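Long-range contact in phthiocerol synthesis polyketide synthase type I PpsC (Mycobacterium tuberculosis, PDB 7AHB), which builds phthiocerol polyketide chains as a modular synthase, whose acyltransferase domain probably selects extender units and passes them to the acyl carrier protein: residues R56-L68 with I97-I109. Sequence-based numbering, arbitrary orientation.
Sequences RGSQWAGMGRQLL and IAGGKELVGIEQI
In the acyltransferase domain, the loop that follows the central parallel strand 49-53 is clasped to the loop joining helices 93-98 and 106-126, with the amide of Q59 reading the backbone of L103. OE1 of Q59 accepts from L103 N at 2.6 Å, and NE2 of Q59 donates an N-H to L103 O at 3.0 Å. Both bonds are nearly straight (165° and 168°) and lie in the plane of the accepting carbonyl, on a lone pair, so the paired grip fixes the flip of the amide. Q59 CG sits between the backbone N and the carbonyl carbon (chi1 63°), and the extended chain beyond it carries the amide to the backbone of L103. L103 CB lies against the amide, 3.4 Å from OE1 of Q59. Farther along, two overlapping type II turns, W60-M63 and G62-R65, lead into helix 65-70. I97 lays CG2 on the M63-G64 backbone, 3.3 Å from G64 C, while L68 CD2 touches A98 CB at 4.2 Å. M116 of helix 106-126 and I78 of helix 72-89 also pack on I97. R65 runs its aliphatic stem over the end of helix 93-98, CD 3.3 Å from A98 O, and its guanidinium lies over G62 CA. The loop after strand 49-53 thus packs on a Schellman-capped helix end, G100 its C-prime residue, and one side-chain amide pairs with a backbone N-H and C=O.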
loop_
_atom_site.group_PDB
_atom_site.type_symbol
_atom_site.label_atom_id
_atom_site.label_comp_id
_atom_site.label_asym_id
_atom_site.label_seq_id
_atom_site.Cartn_x
_atom_site.Cartn_y
_atom_site.Cartn_z
ATOM N N ARG A 56 3.105 -1.828 2.630
ATOM C CA ARG A 56 3.836 -2.705 3.532
ATOM C C ARG A 56 3.345 -4.140 3.398
ATOM O O ARG A 56 2.138 -4.401 3.353
ATOM C CB ARG A 56 3.685 -2.254 4.988
ATOM C CG ARG A 56 4.451 -0.989 5.406
ATOM C CD ARG A 56 5.978 -1.092 5.177
ATOM N NE ARG A 56 6.335 -0.491 3.875
ATOM C CZ ARG A 56 6.217 0.817 3.572
ATOM N NH1 ARG A 56 5.764 1.673 4.493
ATOM N NH2 ARG A 56 6.550 1.278 2.347
ATOM N N GLY A 57 4.291 -5.077 3.357
ATOM C CA GLY A 57 3.945 -6.486 3.449
ATOM C C GLY A 57 3.629 -6.837 4.888
ATOM O O GLY A 57 4.369 -6.465 5.804
ATOM N N SER A 58 2.513 -7.547 5.094
ATOM C CA SER A 58 2.035 -7.830 6.442
ATOM C C SER A 58 1.608 -9.283 6.554
ATOM O O SER A 58 0.601 -9.610 7.194
ATOM C CB SER A 58 0.881 -6.904 6.824
ATOM O OG SER A 58 1.080 -5.606 6.282
ATOM N N GLN A 59 2.368 -10.177 5.928
ATOM C CA GLN A 59 2.035 -11.592 5.970
ATOM C C GLN A 59 1.894 -12.076 7.406
ATOM O O GLN A 59 2.661 -11.691 8.296
ATOM C CB GLN A 59 3.113 -12.394 5.251
ATOM C CG GLN A 59 4.490 -12.301 5.920
ATOM C CD GLN A 59 5.569 -12.966 5.076
ATOM O OE1 GLN A 59 5.363 -14.082 4.528
ATOM N NE2 GLN A 59 6.706 -12.277 4.920
ATOM N N TRP A 60 0.884 -12.911 7.633
ATOM C CA TRP A 60 0.736 -13.610 8.900
ATOM C C TRP A 60 0.519 -15.088 8.616
ATOM O O TRP A 60 0.017 -15.458 7.546
ATOM C CB TRP A 60 -0.418 -13.050 9.755
ATOM C CG TRP A 60 -1.692 -12.814 9.016
ATOM C CD1 TRP A 60 -2.076 -11.667 8.405
ATOM C CD2 TRP A 60 -2.759 -13.744 8.837
ATOM N NE1 TRP A 60 -3.312 -11.822 7.840
ATOM C CE2 TRP A 60 -3.760 -13.090 8.102
ATOM C CE3 TRP A 60 -2.969 -15.069 9.238
ATOM C CZ2 TRP A 60 -4.947 -13.718 7.739
ATOM C CZ3 TRP A 60 -4.146 -15.695 8.883
ATOM C CH2 TRP A 60 -5.114 -15.027 8.128
ATOM N N ALA A 61 0.889 -15.916 9.598
ATOM C CA ALA A 61 0.891 -17.368 9.462
ATOM C C ALA A 61 -0.457 -17.888 9.026
ATOM O O ALA A 61 -1.441 -17.793 9.769
ATOM C CB ALA A 61 1.286 -17.996 10.808
ATOM N N GLY A 62 -0.475 -18.505 7.848
ATOM C CA GLY A 62 -1.700 -19.043 7.300
ATOM C C GLY A 62 -2.546 -18.045 6.548
ATOM O O GLY A 62 -3.697 -18.347 6.221
ATOM N N MET A 63 -2.006 -16.875 6.262
ATOM C CA MET A 63 -2.702 -15.845 5.511
ATOM C C MET A 63 -3.305 -16.416 4.242
ATOM O O MET A 63 -2.602 -17.014 3.423
ATOM C CB MET A 63 -1.698 -14.742 5.189
ATOM C CG MET A 63 -2.206 -13.616 4.314
ATOM S SD MET A 63 -0.765 -12.748 3.661
ATOM C CE MET A 63 -0.159 -13.958 2.490
ATOM N N GLY A 64 -4.621 -16.262 4.105
ATOM C CA GLY A 64 -5.310 -16.658 2.900
ATOM C C GLY A 64 -5.652 -18.123 2.791
ATOM O O GLY A 64 -6.391 -18.497 1.872
ATOM N N ARG A 65 -5.171 -18.959 3.711
ATOM C CA ARG A 65 -5.389 -20.398 3.593
ATOM C C ARG A 65 -6.878 -20.732 3.584
ATOM O O ARG A 65 -7.360 -21.445 2.696
ATOM C CB ARG A 65 -4.675 -21.122 4.732
ATOM C CG ARG A 65 -4.294 -22.555 4.429
ATOM C CD ARG A 65 -3.172 -23.032 5.387
ATOM N NE ARG A 65 -3.484 -22.702 6.784
ATOM C CZ ARG A 65 -2.586 -22.601 7.766
ATOM N NH1 ARG A 65 -1.291 -22.794 7.525
ATOM N NH2 ARG A 65 -2.983 -22.271 8.987
ATOM N N GLN A 66 -7.630 -20.215 4.561
ATOM C CA GLN A 66 -9.062 -20.511 4.589
ATOM C C GLN A 66 -9.794 -19.783 3.467
ATOM O O GLN A 66 -10.812 -20.274 2.968
ATOM C CB GLN A 66 -9.683 -20.145 5.939
ATOM C CG GLN A 66 -9.465 -21.172 7.053
ATOM C CD GLN A 66 -9.533 -22.636 6.589
ATOM O OE1 GLN A 66 -10.594 -23.136 6.176
ATOM N NE2 GLN A 66 -8.383 -23.326 6.645
ATOM N N LEU A 67 -9.294 -18.616 3.055
ATOM C CA LEU A 67 -9.900 -17.928 1.923
ATOM C C LEU A 67 -9.817 -18.791 0.672
ATOM O O LEU A 67 -10.794 -18.929 -0.069
ATOM C CB LEU A 67 -9.210 -16.583 1.684
ATOM C CG LEU A 67 -9.441 -15.473 2.710
ATOM C CD1 LEU A 67 -8.679 -14.218 2.299
ATOM C CD2 LEU A 67 -10.920 -15.174 2.872
ATOM N N LEU A 68 -8.644 -19.386 0.423
ATOM C CA LEU A 68 -8.462 -20.179 -0.791
ATOM C C LEU A 68 -9.476 -21.313 -0.884
ATOM O O LEU A 68 -9.944 -21.642 -1.985
ATOM C CB LEU A 68 -7.037 -20.715 -0.833
ATOM C CG LEU A 68 -6.363 -20.865 -2.185
ATOM C CD1 LEU A 68 -6.288 -19.543 -2.917
ATOM C CD2 LEU A 68 -4.952 -21.485 -1.998
ATOM N N ILE A 97 0.353 -19.556 -0.028
ATOM C CA ILE A 97 -0.894 -19.393 0.713
ATOM C C ILE A 97 -1.370 -20.738 1.238
ATOM O O ILE A 97 -1.737 -20.869 2.415
ATOM C CB ILE A 97 -1.957 -18.722 -0.174
ATOM C CG1 ILE A 97 -1.472 -17.342 -0.621
ATOM C CG2 ILE A 97 -3.280 -18.580 0.558
ATOM C CD1 ILE A 97 -2.407 -16.638 -1.593
ATOM N N ALA A 98 -1.352 -21.762 0.376
ATOM C CA ALA A 98 -1.859 -23.066 0.774
ATOM C C ALA A 98 -0.976 -23.701 1.837
ATOM O O ALA A 98 -1.483 -24.267 2.816
ATOM C CB ALA A 98 -1.970 -23.981 -0.444
ATOM N N GLY A 99 0.339 -23.629 1.659
ATOM C CA GLY A 99 1.291 -24.186 2.593
ATOM C C GLY A 99 1.712 -23.258 3.713
ATOM O O GLY A 99 2.634 -23.587 4.465
ATOM N N GLY A 100 1.059 -22.115 3.861
ATOM C CA GLY A 100 1.409 -21.200 4.948
ATOM C C GLY A 100 2.886 -20.882 5.026
ATOM O O GLY A 100 3.455 -20.795 6.128
ATOM N N LYS A 101 3.530 -20.719 3.872
ATOM C CA LYS A 101 4.960 -20.465 3.831
ATOM C C LYS A 101 5.229 -18.978 4.048
ATOM O O LYS A 101 4.436 -18.118 3.658
ATOM C CB LYS A 101 5.542 -20.909 2.490
ATOM C CG LYS A 101 5.078 -22.274 2.029
ATOM C CD LYS A 101 6.162 -22.969 1.221
ATOM C CE LYS A 101 5.573 -23.842 0.116
ATOM N NZ LYS A 101 5.917 -23.260 -1.230
ATOM N N GLU A 102 6.360 -18.679 4.682
ATOM C CA GLU A 102 6.801 -17.305 4.816
ATOM C C GLU A 102 7.363 -16.814 3.489
ATOM O O GLU A 102 8.088 -17.532 2.793
ATOM C CB GLU A 102 7.850 -17.185 5.924
ATOM C CG GLU A 102 8.293 -15.759 6.161
ATOM C CD GLU A 102 9.261 -15.607 7.347
ATOM O OE1 GLU A 102 9.918 -16.565 7.702
ATOM O OE2 GLU A 102 9.352 -14.499 7.902
ATOM N N LEU A 103 7.003 -15.594 3.126
ATOM C CA LEU A 103 7.661 -14.906 2.022
ATOM C C LEU A 103 8.996 -14.355 2.523
ATOM O O LEU A 103 9.037 -13.630 3.525
ATOM C CB LEU A 103 6.775 -13.787 1.479
ATOM C CG LEU A 103 5.395 -14.205 1.001
ATOM C CD1 LEU A 103 4.440 -13.012 0.989
ATOM C CD2 LEU A 103 5.470 -14.824 -0.403
ATOM N N VAL A 104 10.089 -14.736 1.861
ATOM C CA VAL A 104 11.437 -14.381 2.299
ATOM C C VAL A 104 12.112 -13.567 1.208
ATOM O O VAL A 104 12.187 -14.007 0.059
ATOM C CB VAL A 104 12.286 -15.630 2.625
ATOM C CG1 VAL A 104 13.744 -15.230 2.949
ATOM C CG2 VAL A 104 11.671 -16.404 3.770
ATOM N N GLY A 105 12.634 -12.412 1.575
ATOM C CA GLY A 105 13.297 -11.548 0.614
ATOM C C GLY A 105 12.344 -10.529 0.034
ATOM O O GLY A 105 11.143 -10.767 -0.106
ATOM N N ILE A 106 12.899 -9.354 -0.286
ATOM C CA ILE A 106 12.067 -8.238 -0.740
ATOM C C ILE A 106 11.278 -8.623 -1.987
ATOM O O ILE A 106 10.159 -8.143 -2.199
ATOM C CB ILE A 106 12.944 -6.989 -0.986
ATOM C CG1 ILE A 106 13.719 -6.657 0.284
ATOM C CG2 ILE A 106 12.114 -5.824 -1.423
ATOM C CD1 ILE A 106 14.277 -5.232 0.322
ATOM N N GLU A 107 11.849 -9.456 -2.852
ATOM C CA GLU A 107 11.139 -9.809 -4.081
ATOM C C GLU A 107 9.896 -10.631 -3.763
ATOM O O GLU A 107 8.802 -10.333 -4.249
ATOM C CB GLU A 107 12.071 -10.577 -5.020
ATOM C CG GLU A 107 13.100 -9.687 -5.720
ATOM C CD GLU A 107 14.226 -10.474 -6.347
ATOM O OE1 GLU A 107 14.284 -10.547 -7.580
ATOM O OE2 GLU A 107 15.057 -11.021 -5.602
ATOM N N GLN A 108 10.049 -11.699 -2.965
ATOM C CA GLN A 108 8.877 -12.487 -2.584
ATOM C C GLN A 108 7.869 -11.654 -1.792
ATOM O O GLN A 108 6.648 -11.772 -1.994
ATOM C CB GLN A 108 9.298 -13.720 -1.786
ATOM C CG GLN A 108 9.880 -14.818 -2.663
ATOM C CD GLN A 108 9.936 -16.153 -1.964
ATOM O OE1 GLN A 108 9.719 -16.231 -0.750
ATOM N NE2 GLN A 108 10.188 -17.230 -2.737
ATOM N N ILE A 109 8.361 -10.803 -0.888
ATOM C CA ILE A 109 7.472 -9.968 -0.073
ATOM C C ILE A 109 6.645 -9.028 -0.951
ATOM O O ILE A 109 5.422 -8.926 -0.799
ATOM C CB ILE A 109 8.291 -9.194 0.982
ATOM C CG1 ILE A 109 8.761 -10.153 2.079
ATOM C CG2 ILE A 109 7.486 -8.074 1.573
ATOM C CD1 ILE A 109 9.797 -9.551 3.039
#